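Local atomic coordinates of enolase from the environmental genome shotgun sequencing of the Sargasso Sea (PDB entry 2QGY), a protein that is of unknown specific function but binds magnesium and, as an enolase-superfamily member, probably abstracts the proton alpha to a substrate carboxylate. Residues H24-W30 with P331-F336; F336-F340 with I368-L372; N5-I10 with I115-K120. All blocks are in the same frame, centred on the assembly; numbering follows the deposited sequence.

Contact 1 of 3, residues H24-W30 with P331-F336; sequences HLSDDQW and PDYINF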
# COMPACT_ATOMS: atom_id res chain seq x y z
N HIS A 24 -2.46 17.52 -18.94
CA HIS A 24 -2.72 18.74 -19.68
C HIS A 24 -1.73 19.80 -19.20
O HIS A 24 -1.05 19.58 -18.20
CB HIS A 24 -4.20 19.14 -19.51
CG HIS A 24 -5.15 18.17 -20.16
ND1 HIS A 24 -5.32 18.10 -21.53
CD2 HIS A 24 -5.99 17.24 -19.63
CE1 HIS A 24 -6.22 17.17 -21.82
NE2 HIS A 24 -6.64 16.64 -20.68
N LEU A 25 -1.61 20.92 -19.89
CA LEU A 25 -0.76 22.00 -19.37
C LEU A 25 -1.56 22.71 -18.30
O LEU A 25 -2.75 22.95 -18.47
CB LEU A 25 -0.34 22.98 -20.47
CG LEU A 25 0.71 22.47 -21.43
CD1 LEU A 25 0.96 23.54 -22.49
CD2 LEU A 25 2.00 22.17 -20.66
N SER A 26 -0.91 23.02 -17.18
CA SER A 26 -1.60 23.70 -16.08
C SER A 26 -1.67 25.19 -16.40
O SER A 26 -1.23 25.63 -17.46
CB SER A 26 -0.89 23.44 -14.75
OG SER A 26 0.36 24.11 -14.72
N ASP A 27 -2.24 25.98 -15.49
CA ASP A 27 -2.40 27.43 -15.74
C ASP A 27 -1.04 28.11 -16.08
O ASP A 27 -0.01 27.85 -15.43
CB ASP A 27 -3.07 28.16 -14.55
CG ASP A 27 -4.38 27.51 -14.06
OD1 ASP A 27 -4.96 26.61 -14.75
OD2 ASP A 27 -4.83 27.92 -12.94
N ASP A 28 -1.04 28.98 -17.10
CA ASP A 28 0.20 29.68 -17.53
C ASP A 28 1.31 28.72 -17.94
O ASP A 28 2.51 29.09 -17.94
CB ASP A 28 0.69 30.67 -16.43
CG ASP A 28 -0.45 31.50 -15.84
OD1 ASP A 28 -1.14 32.19 -16.62
OD2 ASP A 28 -0.65 31.47 -14.60
N GLN A 29 0.93 27.49 -18.32
CA GLN A 29 1.88 26.49 -18.80
C GLN A 29 2.98 26.24 -17.75
O GLN A 29 4.13 25.96 -18.07
CB GLN A 29 2.45 26.87 -20.19
CG GLN A 29 1.35 27.14 -21.24
CD GLN A 29 0.77 28.54 -21.16
OE1 GLN A 29 1.51 29.51 -21.01
NE2 GLN A 29 -0.54 28.65 -21.20
N TRP A 30 2.59 26.36 -16.48
CA TRP A 30 3.56 26.26 -15.37
C TRP A 30 4.07 24.81 -15.20
O TRP A 30 5.27 24.59 -14.94
CB TRP A 30 2.94 26.80 -14.07
CG TRP A 30 3.75 26.46 -12.86
CD1 TRP A 30 3.43 25.58 -11.88
CD2 TRP A 30 5.07 26.96 -12.55
NE1 TRP A 30 4.46 25.53 -10.94
CE2 TRP A 30 5.47 26.35 -11.34
CE3 TRP A 30 5.94 27.85 -13.18
CZ2 TRP A 30 6.72 26.60 -10.74
CZ3 TRP A 30 7.19 28.12 -12.58
CH2 TRP A 30 7.56 27.50 -11.38
N PRO A 331 -2.24 26.45 -7.05
CA PRO A 331 -2.91 27.53 -7.77
C PRO A 331 -2.99 27.24 -9.27
O PRO A 331 -4.01 27.57 -9.87
CB PRO A 331 -2.03 28.75 -7.49
CG PRO A 331 -1.46 28.48 -6.13
CD PRO A 331 -1.10 26.96 -6.25
N ASP A 332 -1.98 26.58 -9.84
CA ASP A 332 -1.95 26.32 -11.29
C ASP A 332 -2.98 25.29 -11.75
O ASP A 332 -3.21 25.13 -12.94
CB ASP A 332 -0.55 25.97 -11.79
CG ASP A 332 0.09 24.80 -11.04
OD1 ASP A 332 0.15 24.84 -9.79
OD2 ASP A 332 0.55 23.86 -11.71
N TYR A 333 -3.56 24.56 -10.80
CA TYR A 333 -4.63 23.61 -11.10
C TYR A 333 -6.02 24.25 -11.01
O TYR A 333 -7.05 23.60 -11.32
CB TYR A 333 -4.56 22.46 -10.09
CG TYR A 333 -3.45 21.43 -10.34
CD1 TYR A 333 -2.39 21.68 -11.23
CD2 TYR A 333 -3.47 20.20 -9.68
CE1 TYR A 333 -1.38 20.71 -11.46
CE2 TYR A 333 -2.47 19.25 -9.88
CZ TYR A 333 -1.45 19.49 -10.77
OH TYR A 333 -0.48 18.51 -10.98
N ILE A 334 -6.09 25.51 -10.56
CA ILE A 334 -7.40 26.12 -10.36
C ILE A 334 -8.16 26.35 -11.68
O ILE A 334 -9.29 25.90 -11.82
CB ILE A 334 -7.34 27.42 -9.55
CG1 ILE A 334 -6.83 27.14 -8.11
CG2 ILE A 334 -8.70 28.09 -9.53
CD1 ILE A 334 -7.89 26.58 -7.14
N ASN A 335 -7.56 27.05 -12.63
CA ASN A 335 -8.32 27.32 -13.86
C ASN A 335 -8.44 26.07 -14.73
O ASN A 335 -9.45 25.90 -15.43
CB ASN A 335 -7.72 28.46 -14.65
CG ASN A 335 -7.82 29.78 -13.92
OD1 ASN A 335 -8.81 30.07 -13.24
ND2 ASN A 335 -6.79 30.60 -14.06
N PHE A 336 -7.46 25.17 -14.65
CA PHE A 336 -7.65 23.88 -15.29
C PHE A 336 -8.94 23.20 -14.79
O PHE A 336 -9.73 22.67 -15.57
CB PHE A 336 -6.48 22.92 -15.07
CG PHE A 336 -6.73 21.60 -15.70
CD1 PHE A 336 -6.60 21.45 -17.08
CD2 PHE A 336 -7.16 20.51 -14.94
CE1 PHE A 336 -6.86 20.27 -17.69
CE2 PHE A 336 -7.43 19.30 -15.55
CZ PHE A 336 -7.29 19.17 -16.93
O HOH W 1 2.53 24.99 -8.32
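In the two-domain enolase-superfamily fold, the N-terminal domain here sends its loop between strands 13-21 and 37-43 onto the turn that follows strand 327-329 of the barrel and leads into helix 334-338. Asp-27 is the main fastening. Its carboxylate meets main-chain N-H groups at the start of that helix: Asn-335 N donates to Asp-27 OD2 at 2.9 Å with good geometry, while the bond from Phe-336 N to Asp-27 OD1, also 2.9 Å, is weak. The backbone adds a nearly straight bond from Asp-27 N to Asp-332 O at 2.9 Å, although that oxygen sits too tightly in the model to be placed with full confidence. Asp-332 turns its carboxylate into the same loop. Its OD2 is 3.0 Å from Ser-26 OG, which also bonds Ser-31 N, and lies near the plane of the Trp-30 ring, 3.4 Å from CD1. The Trp-30 NE1 group is itself held by Trp-143 O. At the other end Phe-336 meets His-24, whose NE2 probably hydrogen-bonds to Leu-372 O. These rings, tilted 29° with centroids 5.4 Å apart, barely overlap, and the closest atoms are His-24 CB and Phe-336 CE1, 3.4 Å apart.

Contact 2 of 3, residues F336-F340 with I368-L372; sequences FSKKF and ILSEL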
# COMPACT_ATOMS: atom_id res chain seq x y z
N PHE A 336 -7.46 25.17 -14.65
CA PHE A 336 -7.65 23.88 -15.29
C PHE A 336 -8.94 23.20 -14.79
O PHE A 336 -9.73 22.67 -15.57
CB PHE A 336 -6.48 22.92 -15.07
CG PHE A 336 -6.73 21.60 -15.70
CD1 PHE A 336 -6.60 21.45 -17.08
CD2 PHE A 336 -7.16 20.51 -14.94
CE1 PHE A 336 -6.86 20.27 -17.69
CE2 PHE A 336 -7.43 19.30 -15.55
CZ PHE A 336 -7.29 19.17 -16.93
N SER A 337 -9.10 23.16 -13.47
CA SER A 337 -10.24 22.48 -12.86
C SER A 337 -11.53 23.24 -13.22
O SER A 337 -12.60 22.63 -13.38
CB SER A 337 -10.06 22.41 -11.35
OG SER A 337 -8.90 21.67 -11.01
N LYS A 338 -11.41 24.56 -13.33
CA LYS A 338 -12.56 25.38 -13.72
C LYS A 338 -13.10 25.05 -15.12
O LYS A 338 -14.25 25.36 -15.43
CB LYS A 338 -12.22 26.85 -13.61
CG LYS A 338 -12.18 27.34 -12.16
CD LYS A 338 -11.97 28.83 -12.10
CE LYS A 338 -12.22 29.34 -10.69
NZ LYS A 338 -11.78 30.76 -10.60
N LYS A 339 -12.27 24.44 -15.95
CA LYS A 339 -12.71 24.02 -17.29
C LYS A 339 -13.91 23.09 -17.22
O LYS A 339 -14.80 23.14 -18.09
CB LYS A 339 -11.59 23.35 -18.08
CG LYS A 339 -10.45 24.24 -18.51
CD LYS A 339 -9.36 23.38 -19.14
CE LYS A 339 -8.18 24.22 -19.62
NZ LYS A 339 -8.55 25.02 -20.82
N PHE A 340 -13.95 22.22 -16.21
CA PHE A 340 -15.03 21.24 -16.14
C PHE A 340 -15.88 21.35 -14.86
O PHE A 340 -16.88 20.68 -14.74
CB PHE A 340 -14.48 19.81 -16.32
CG PHE A 340 -13.52 19.40 -15.22
CD1 PHE A 340 -13.99 18.84 -14.04
CD2 PHE A 340 -12.15 19.61 -15.38
CE1 PHE A 340 -13.10 18.48 -13.02
CE2 PHE A 340 -11.25 19.24 -14.37
CZ PHE A 340 -11.73 18.68 -13.19
N ILE A 368 -17.29 17.99 -20.91
CA ILE A 368 -15.95 18.60 -20.88
C ILE A 368 -14.94 17.70 -20.16
O ILE A 368 -13.81 17.50 -20.63
CB ILE A 368 -15.95 20.04 -20.28
CG1 ILE A 368 -16.86 20.94 -21.14
CG2 ILE A 368 -14.51 20.59 -20.22
CD1 ILE A 368 -16.98 22.39 -20.71
N LEU A 369 -15.35 17.15 -19.02
CA LEU A 369 -14.52 16.20 -18.29
C LEU A 369 -14.16 15.00 -19.17
O LEU A 369 -12.99 14.60 -19.23
CB LEU A 369 -15.18 15.76 -16.98
CG LEU A 369 -14.36 14.82 -16.09
CD1 LEU A 369 -12.97 15.41 -15.78
CD2 LEU A 369 -15.15 14.57 -14.81
N SER A 370 -15.14 14.48 -19.91
CA SER A 370 -14.86 13.39 -20.84
C SER A 370 -13.84 13.81 -21.90
O SER A 370 -12.96 13.01 -22.26
CB SER A 370 -16.16 12.90 -21.53
OG SER A 370 -17.07 12.31 -20.60
N GLU A 371 -13.95 15.04 -22.41
CA GLU A 371 -13.09 15.49 -23.50
C GLU A 371 -11.66 15.52 -23.02
O GLU A 371 -10.73 15.26 -23.78
CB GLU A 371 -13.50 16.88 -23.95
CG GLU A 371 -12.84 17.37 -25.24
CD GLU A 371 -13.42 18.72 -25.71
OE1 GLU A 371 -14.45 19.18 -25.12
OE2 GLU A 371 -12.84 19.31 -26.66
N LEU A 372 -11.50 15.84 -21.74
CA LEU A 372 -10.19 15.97 -21.10
C LEU A 372 -9.63 14.63 -20.64
O LEU A 372 -8.52 14.59 -20.10
CB LEU A 372 -10.32 16.91 -19.90
CG LEU A 372 -10.67 18.37 -20.17
CD1 LEU A 372 -10.98 19.10 -18.87
CD2 LEU A 372 -9.53 19.09 -20.93
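Two short helices meet here: 334-338, which follows strand 327-329 of the barrel, and 366-371, which leads into strand 373-379. That last strand joins the antiparallel sheet of the N-terminal domain, so this contact lies where the end of the chain returns from barrel to capping domain, as in other enolase-superfamily members. Contact between the two segments is essentially apolar. Phe-336 reaches Leu-372 with the tip of its ring, CZ to CD1 4.2 Å. One helical turn on, Lys-339 uses its backbone and the root of its side chain: its O lies 3.3 Å from Ile-368 CG2 and its CB 4.4 Å from Leu-372 CD1. Phe-340 follows, at the closest backbone approach, 5.5 Å from its CA to Ile-368 CA, and a main-chain hydrogen bond to His-365 adds to the tie just before helix 366-371. Its CB packs on Ile-368 CG2 at 4.0 Å, and CD2 touches Leu-372 CD1 at 3.7 Å. Leu-369 sits over a face of the same ring in a CH-pi contact, CD1 4.0 Å from the Phe-340 ring centroid and only 10° off the normal.

Contact 3 of 3, residues N5-I10 with I115-K120; sequences NQDISI and ISGKLK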
# COMPACT_ATOMS: atom_id res chain seq x y z
N ASN A 5 -24.33 10.53 11.61
CA ASN A 5 -24.62 10.80 10.16
C ASN A 5 -23.98 9.76 9.24
O ASN A 5 -24.31 9.67 8.07
CB ASN A 5 -24.20 12.24 9.77
CG ASN A 5 -25.17 13.31 10.30
OD1 ASN A 5 -26.40 13.17 10.20
ND2 ASN A 5 -24.62 14.39 10.85
N GLN A 6 -23.08 8.96 9.77
CA GLN A 6 -22.52 7.88 8.97
C GLN A 6 -23.51 6.72 8.82
O GLN A 6 -23.31 5.80 8.03
CB GLN A 6 -21.14 7.46 9.48
CG GLN A 6 -21.09 6.99 10.89
CD GLN A 6 -19.68 7.02 11.45
OE1 GLN A 6 -18.88 7.93 11.16
NE2 GLN A 6 -19.37 6.03 12.28
N ASP A 7 -24.62 6.80 9.58
CA ASP A 7 -25.70 5.83 9.51
C ASP A 7 -26.80 6.18 8.52
O ASP A 7 -27.79 5.44 8.41
CB ASP A 7 -26.37 5.69 10.87
CG ASP A 7 -25.53 4.94 11.84
OD1 ASP A 7 -24.75 4.06 11.40
OD2 ASP A 7 -25.68 5.21 13.06
N ILE A 8 -26.66 7.32 7.84
CA ILE A 8 -27.65 7.75 6.85
C ILE A 8 -27.86 6.64 5.82
O ILE A 8 -26.89 6.16 5.23
CB ILE A 8 -27.22 9.05 6.18
CG1 ILE A 8 -27.22 10.20 7.20
CG2 ILE A 8 -28.11 9.36 4.96
CD1 ILE A 8 -26.59 11.50 6.70
N SER A 9 -29.10 6.21 5.61
CA SER A 9 -29.36 5.14 4.67
C SER A 9 -29.27 5.66 3.23
O SER A 9 -29.96 6.62 2.87
CB SER A 9 -30.71 4.46 4.91
OG SER A 9 -30.83 3.36 4.01
N ILE A 10 -28.42 5.02 2.45
CA ILE A 10 -28.17 5.38 1.06
C ILE A 10 -28.94 4.44 0.13
O ILE A 10 -29.42 4.87 -0.92
CB ILE A 10 -26.63 5.37 0.75
CG1 ILE A 10 -25.94 6.56 1.43
CG2 ILE A 10 -26.34 5.35 -0.76
CD1 ILE A 10 -24.41 6.47 1.44
N ILE A 115 -23.40 12.02 -1.29
CA ILE A 115 -24.78 11.47 -1.36
C ILE A 115 -25.49 11.72 -0.02
O ILE A 115 -26.60 12.28 0.01
CB ILE A 115 -24.78 9.97 -1.72
CG1 ILE A 115 -24.42 9.83 -3.20
CG2 ILE A 115 -26.19 9.28 -1.41
CD1 ILE A 115 -23.91 8.45 -3.63
N SER A 116 -24.83 11.35 1.07
CA SER A 116 -25.38 11.56 2.42
C SER A 116 -25.73 13.01 2.70
O SER A 116 -26.79 13.31 3.29
CB SER A 116 -24.44 10.98 3.48
OG SER A 116 -24.41 9.57 3.31
N GLY A 117 -24.86 13.91 2.28
CA GLY A 117 -25.12 15.35 2.36
C GLY A 117 -26.36 15.75 1.57
O GLY A 117 -27.18 16.58 2.04
N LYS A 118 -26.49 15.19 0.37
CA LYS A 118 -27.65 15.47 -0.48
C LYS A 118 -28.94 14.92 0.09
O LYS A 118 -29.99 15.54 -0.06
CB LYS A 118 -27.43 14.96 -1.91
CG LYS A 118 -26.46 15.86 -2.69
CD LYS A 118 -26.01 15.26 -4.02
CE LYS A 118 -24.88 16.11 -4.60
NZ LYS A 118 -24.09 15.48 -5.73
N LEU A 119 -28.88 13.74 0.71
CA LEU A 119 -30.06 13.17 1.36
C LEU A 119 -30.57 13.99 2.57
O LEU A 119 -31.78 14.04 2.85
CB LEU A 119 -29.78 11.72 1.75
CG LEU A 119 -29.64 10.75 0.57
CD1 LEU A 119 -29.14 9.42 1.04
CD2 LEU A 119 -31.00 10.57 -0.15
N LYS A 120 -29.64 14.62 3.27
CA LYS A 120 -29.97 15.51 4.39
C LYS A 120 -30.16 16.97 3.96
O LYS A 120 -30.52 17.82 4.77
CB LYS A 120 -28.85 15.44 5.43
CG LYS A 120 -28.75 14.11 6.14
CD LYS A 120 -29.45 14.13 7.50
CE LYS A 120 -28.79 15.13 8.46
NZ LYS A 120 -29.01 14.81 9.91
O HOH W 2 -24.43 7.24 5.08
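Ile-115 is buried, packed against Ile-41 and Thr-43 of strand 37-43, and its CG2 meets Ile-10 CG1 at 3.9 Å. Next comes Ser-116, at the closest backbone approach, with Ser-116 CA 6.3 Å from Ile-8 CA. Its OG bonds Leu-112 O one turn back, touches Ile-10 CD1 at 3.6 Å, and accepts from water 2 at 2.9 Å; the same water donates to Ile-8 O at 2.7 Å, bridging helix and tail. This is helix 99-120 of the enolase-superfamily capping domain, and the tail laid on its end is the first modelled part of the chain, leading into strand 13-21 of that domain's sheet. Leu-119, one turn beyond Ile-115, spreads its CD1 along the tail: 4.1 Å from Ile-8 CG2, 3.4 Å from Ser-9 O and 4.3 Å from Ile-10 CG1. Lys-120 lays its chain over Ile-8, CG to CD1 3.4 Å, and reaches the type I turn of Asn-5 to Ile-8, where Lys-120 NZ donates to Asn-5 OD1 at 3.1 Å.

Contacts 1 and 2 are neighbours, with centres about 12 Å apart. They share Phe-336 and both use helix 334-338, and a probable hydrogen bond, His-24 NE2 to Leu-372 O at 2.8 Å, joins their other two segments. Together they seat the loop between strands 13-21 and 37-43 and the chain's return path on the same barrel element. Contact 1 does not touch the metal: the Tyr-333 side chain is about 13 Å from the magnesium ion held by Asp-200, Glu-226 and Glu-252. Contact 3 stands apart within the capping domain, its centre about 34 Å from that of contact 1 and 28 Å from that of contact 2; its nearest atoms are about 19 Å and 13 Å away from theirs.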